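PDB 5WA4: pyridine synthase TbtD from Thermobispora bispora, which probably catalyses the formal [4+2] aza-cycloaddition that builds the pyridine core of the thiopeptide antibiotic thiomuracin, recognising an N-terminal leader peptide. Local coordinates for residues Leu191-Arg202 with His333-Asp344. Numbering follows the deposited sequence.
Sequences LRSHAEAYLARR and HQRFLVCHLAAD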
loop_
_atom_site.group_PDB
_atom_site.type_symbol
_atom_site.label_atom_id
_atom_site.label_comp_id
_atom_site.label_asym_id
_atom_site.label_seq_id
_atom_site.Cartn_x
_atom_site.Cartn_y
_atom_site.Cartn_z
ATOM N N LEU E 191 18.128 -16.693 13.258
ATOM C CA LEU E 191 17.429 -17.250 14.411
ATOM C C LEU E 191 16.516 -16.221 15.062
ATOM O O LEU E 191 15.394 -16.544 15.437
ATOM C CB LEU E 191 18.425 -17.781 15.424
ATOM C CG LEU E 191 19.084 -19.081 14.972
ATOM C CD1 LEU E 191 19.809 -19.737 16.126
ATOM C CD2 LEU E 191 18.065 -20.034 14.375
ATOM N N ARG E 192 16.977 -14.980 15.191
ATOM C CA ARG E 192 16.107 -13.932 15.730
ATOM C C ARG E 192 14.971 -13.608 14.758
ATOM O O ARG E 192 13.794 -13.543 15.139
ATOM C CB ARG E 192 16.880 -12.651 16.049
ATOM C CG ARG E 192 15.974 -11.591 16.680
ATOM C CD ARG E 192 16.582 -10.905 17.903
ATOM N NE ARG E 192 16.664 -11.725 19.107
ATOM C CZ ARG E 192 17.724 -11.753 19.916
ATOM N NH1 ARG E 192 18.799 -11.019 19.654
ATOM N NH2 ARG E 192 17.717 -12.518 20.994
ATOM N N SER E 193 15.344 -13.414 13.499
ATOM C CA SER E 193 14.388 -13.071 12.462
ATOM C C SER E 193 13.148 -13.991 12.433
ATOM O O SER E 193 12.026 -13.513 12.245
ATOM C CB SER E 193 15.099 -13.083 11.110
ATOM O OG SER E 193 14.154 -13.087 10.065
ATOM N N HIS E 194 13.363 -15.292 12.639
ATOM C CA HIS E 194 12.295 -16.287 12.570
ATOM C C HIS E 194 11.295 -16.020 13.669
ATOM O O HIS E 194 10.090 -15.928 13.404
ATOM C CB HIS E 194 12.865 -17.707 12.687
ATOM C CG HIS E 194 11.906 -18.809 12.339
ATOM N ND1 HIS E 194 11.211 -18.854 11.143
ATOM C CD2 HIS E 194 11.595 -19.958 12.987
ATOM C CE1 HIS E 194 10.481 -19.957 11.098
ATOM N NE2 HIS E 194 10.698 -20.647 12.203
ATOM N N ALA E 195 11.799 -15.865 14.897
ATOM C CA ALA E 195 10.941 -15.662 16.065
ATOM C C ALA E 195 10.201 -14.332 15.970
ATOM O O ALA E 195 8.999 -14.261 16.231
ATOM C CB ALA E 195 11.758 -15.737 17.362
ATOM N N GLU E 196 10.913 -13.283 15.584
ATOM C CA GLU E 196 10.300 -11.975 15.411
ATOM C C GLU E 196 9.149 -11.974 14.385
ATOM O O GLU E 196 8.197 -11.205 14.516
ATOM C CB GLU E 196 11.368 -10.962 15.012
ATOM C CG GLU E 196 12.326 -10.668 16.133
ATOM C CD GLU E 196 11.635 -9.977 17.293
ATOM O OE1 GLU E 196 10.625 -9.275 17.036
ATOM O OE2 GLU E 196 12.091 -10.139 18.462
ATOM N N ALA E 197 9.234 -12.847 13.385
ATOM C CA ALA E 197 8.193 -12.959 12.378
ATOM C C ALA E 197 6.881 -13.415 13.020
ATOM O O ALA E 197 5.814 -12.872 12.749
ATOM C CB ALA E 197 8.628 -13.915 11.294
ATOM N N TYR E 198 6.998 -14.417 13.885
ATOM C CA TYR E 198 5.914 -14.886 14.744
ATOM C C TYR E 198 5.408 -13.819 15.692
ATOM O O TYR E 198 4.211 -13.646 15.826
ATOM C CB TYR E 198 6.372 -16.092 15.571
ATOM C CG TYR E 198 5.359 -16.665 16.541
ATOM C CD1 TYR E 198 4.216 -17.309 16.085
ATOM C CD2 TYR E 198 5.574 -16.618 17.906
ATOM C CE1 TYR E 198 3.307 -17.863 16.949
ATOM C CE2 TYR E 198 4.657 -17.179 18.811
ATOM C CZ TYR E 198 3.525 -17.807 18.324
ATOM O OH TYR E 198 2.611 -18.380 19.200
ATOM N N LEU E 199 6.306 -13.116 16.374
ATOM C CA LEU E 199 5.840 -12.182 17.392
ATOM C C LEU E 199 5.035 -11.047 16.739
ATOM O O LEU E 199 3.968 -10.682 17.216
ATOM C CB LEU E 199 7.011 -11.656 18.214
ATOM C CG LEU E 199 7.666 -12.685 19.149
ATOM C CD1 LEU E 199 8.988 -12.164 19.648
ATOM C CD2 LEU E 199 6.798 -12.970 20.307
ATOM N N ALA E 200 5.512 -10.536 15.616
ATOM C CA ALA E 200 4.780 -9.514 14.867
ATOM C C ALA E 200 3.369 -9.955 14.424
ATOM O O ALA E 200 2.486 -9.123 14.227
ATOM C CB ALA E 200 5.586 -9.103 13.668
ATOM N N ARG E 201 3.163 -11.258 14.258
ATOM C CA ARG E 201 1.848 -11.795 13.913
ATOM C C ARG E 201 0.850 -11.761 15.094
ATOM O O ARG E 201 -0.371 -11.750 14.883
ATOM C CB ARG E 201 1.986 -13.239 13.395
ATOM C CG ARG E 201 2.640 -13.383 12.002
ATOM C CD ARG E 201 2.848 -14.858 11.573
ATOM N NE ARG E 201 1.593 -15.606 11.436
ATOM C CZ ARG E 201 0.834 -15.662 10.337
ATOM N NH1 ARG E 201 1.197 -15.031 9.225
ATOM N NH2 ARG E 201 -0.287 -16.381 10.347
ATOM N N ARG E 202 1.372 -11.769 16.322
ATOM C CA ARG E 202 0.544 -11.822 17.534
ATOM C C ARG E 202 0.298 -10.420 18.053
ATOM O O ARG E 202 1.248 -9.633 18.189
ATOM C CB ARG E 202 1.201 -12.677 18.634
ATOM C CG ARG E 202 0.881 -14.153 18.523
ATOM C CD ARG E 202 1.566 -14.986 19.608
ATOM N NE ARG E 202 0.926 -14.907 20.929
ATOM C CZ ARG E 202 0.863 -15.924 21.786
ATOM N NH1 ARG E 202 1.391 -17.104 21.467
ATOM N NH2 ARG E 202 0.269 -15.768 22.959
ATOM N N HIS E 333 4.798 -22.683 18.164
ATOM C CA HIS E 333 5.045 -21.808 19.305
ATOM C C HIS E 333 6.303 -22.219 20.038
ATOM O O HIS E 333 7.127 -21.379 20.420
ATOM C CB HIS E 333 3.856 -21.832 20.282
ATOM C CG HIS E 333 4.037 -20.932 21.458
ATOM N ND1 HIS E 333 3.818 -19.575 21.396
ATOM C CD2 HIS E 333 4.503 -21.180 22.705
ATOM C CE1 HIS E 333 4.110 -19.025 22.563
ATOM N NE2 HIS E 333 4.521 -19.983 23.375
ATOM N N GLN E 334 6.453 -23.519 20.258
ATOM C CA GLN E 334 7.661 -23.989 20.922
ATOM C C GLN E 334 8.873 -23.675 20.038
ATOM O O GLN E 334 9.909 -23.225 20.540
ATOM C CB GLN E 334 7.573 -25.484 21.237
ATOM C CG GLN E 334 6.596 -25.873 22.349
ATOM C CD GLN E 334 6.547 -27.380 22.581
ATOM O OE1 GLN E 334 6.130 -28.153 21.716
ATOM N NE2 GLN E 334 7.010 -27.806 23.753
ATOM N N ARG E 335 8.736 -23.882 18.723
ATOM C CA ARG E 335 9.826 -23.589 17.787
ATOM C C ARG E 335 10.251 -22.128 17.862
ATOM O O ARG E 335 11.450 -21.839 18.038
ATOM C CB ARG E 335 9.442 -23.933 16.355
ATOM C CG ARG E 335 10.668 -23.978 15.396
ATOM C CD ARG E 335 10.276 -23.661 13.947
ATOM N NE ARG E 335 9.028 -24.341 13.640
ATOM C CZ ARG E 335 8.016 -23.781 12.992
ATOM N NH1 ARG E 335 8.115 -22.530 12.568
ATOM N NH2 ARG E 335 6.904 -24.477 12.768
ATOM N N PHE E 336 9.285 -21.207 17.763
ATOM C CA PHE E 336 9.624 -19.788 17.869
ATOM C C PHE E 336 10.273 -19.434 19.205
ATOM O O PHE E 336 11.196 -18.622 19.253
ATOM C CB PHE E 336 8.399 -18.930 17.613
ATOM C CG PHE E 336 7.865 -19.094 16.222
ATOM C CD1 PHE E 336 8.684 -18.836 15.122
ATOM C CD2 PHE E 336 6.585 -19.542 15.997
ATOM C CE1 PHE E 336 8.221 -19.008 13.816
ATOM C CE2 PHE E 336 6.109 -19.717 14.689
ATOM C CZ PHE E 336 6.926 -19.452 13.601
ATOM N N LEU E 337 9.843 -20.077 20.286
ATOM C CA LEU E 337 10.440 -19.810 21.588
ATOM C C LEU E 337 11.878 -20.279 21.630
ATOM O O LEU E 337 12.771 -19.542 22.075
ATOM C CB LEU E 337 9.644 -20.494 22.694
ATOM C CG LEU E 337 10.286 -20.548 24.077
ATOM C CD1 LEU E 337 10.373 -19.143 24.642
ATOM C CD2 LEU E 337 9.505 -21.501 24.979
ATOM N N VAL E 338 12.111 -21.507 21.177
ATOM C CA VAL E 338 13.482 -22.020 21.055
ATOM C C VAL E 338 14.415 -21.124 20.183
ATOM O O VAL E 338 15.539 -20.823 20.598
ATOM C CB VAL E 338 13.463 -23.447 20.514
ATOM C CG1 VAL E 338 14.816 -23.838 19.988
ATOM C CG2 VAL E 338 13.012 -24.393 21.616
ATOM N N CYS E 339 13.949 -20.662 19.015
ATOM C CA CYS E 339 14.769 -19.744 18.207
ATOM C C CYS E 339 15.004 -18.460 18.967
ATOM O O CYS E 339 16.086 -17.883 18.905
ATOM C CB CYS E 339 14.131 -19.392 16.857
ATOM S SG CYS E 339 13.778 -20.763 15.730
ATOM N N HIS E 340 13.987 -17.980 19.662
ATOM C CA HIS E 340 14.163 -16.718 20.343
ATOM C C HIS E 340 15.230 -16.868 21.446
ATOM O O HIS E 340 16.078 -15.981 21.635
ATOM C CB HIS E 340 12.852 -16.221 20.915
ATOM C CG HIS E 340 12.966 -14.893 21.581
ATOM N ND1 HIS E 340 12.736 -13.708 20.919
ATOM C CD2 HIS E 340 13.349 -14.559 22.838
ATOM C CE1 HIS E 340 12.940 -12.699 21.747
ATOM N NE2 HIS E 340 13.320 -13.189 22.916
ATOM N N LEU E 341 15.209 -18.002 22.141
ATOM C CA LEU E 341 16.204 -18.257 23.180
ATOM C C LEU E 341 17.602 -18.492 22.590
ATOM O O LEU E 341 18.607 -18.117 23.197
ATOM C CB LEU E 341 15.779 -19.452 24.044
ATOM C CG LEU E 341 14.554 -19.186 24.932
ATOM C CD1 LEU E 341 13.999 -20.457 25.568
ATOM C CD2 LEU E 341 14.918 -18.149 25.985
ATOM N N ALA E 342 17.686 -19.103 21.410
ATOM C CA ALA E 342 18.999 -19.273 20.792
ATOM C C ALA E 342 19.582 -17.913 20.518
ATOM O O ALA E 342 20.736 -17.661 20.860
ATOM C CB ALA E 342 18.926 -20.073 19.537
ATOM N N ALA E 343 18.781 -17.020 19.954
ATOM C CA ALA E 343 19.316 -15.718 19.555
ATOM C C ALA E 343 19.725 -14.858 20.765
ATOM O O ALA E 343 20.721 -14.134 20.711
ATOM C CB ALA E 343 18.315 -14.967 18.664
ATOM N N ASP E 344 18.969 -14.934 21.851
ATOM C CA ASP E 344 19.392 -14.284 23.103
ATOM C C ASP E 344 20.751 -14.841 23.568
ATOM O O ASP E 344 21.652 -14.079 23.879
ATOM C CB ASP E 344 18.338 -14.456 24.228
ATOM C CG ASP E 344 17.240 -13.387 24.198
ATOM O OD1 ASP E 344 17.407 -12.348 23.520
ATOM O OD2 ASP E 344 16.203 -13.587 24.872
#
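The hydroxyl of Y198 is gripped by two groups: H333 ND1, in the neighbouring helix, sits 2.8 Å from Y198 OH, and R202 NH1 donates to the same OH over 2.9 Å. The oxygen lies at the edge of the H333 ring and in the plane of the R202 guanidinium, so the phenol is pinned at its far end. S95 of a second subunit packs on both Y198 and H333.

Along the Y198 side chain from that hydroxyl, F336 packs between Y198 and H194. With its CG beside the backbone N (chi1 -63°), the ring is directed at helix 184-201, where Y198 CB stands over its centre, 3.4 Å from the centroid, in a CH-pi contact. The Y198 ring runs nearly parallel to that of F336 but slid aside, while F336 CE1 rests over one face of H194. R335 NH1 donates to H194 NE2 (3.2 Å), tilted out of the imidazole plane; C339 SG lies at the same ring's edge, and Y322 of helix 307-328 stacks on H194. H194, Y198, H333 and F336 thus form an aromatic cluster between two helix segments that run roughly antiparallel, at 137°.

The segment axes come within 7.8 Å, with the small A195, A342 and A343 at the interface: A195 CB meets H340 CB, and L191 CD1 rests on A342 CB. At the far end R192, bent at chi2 and chi3, lays its guanidinium over A343 CB, and its NH2 forms a salt bridge with D344 OD1 at 2.6 Å. E210 of a third subunit takes R192 NH1. L337 and L341 of helix 332-352 pack on apolar side chains of the bound peptide.

The H194 bond uses NE2 as acceptor, which implies an imidazole without a proton there.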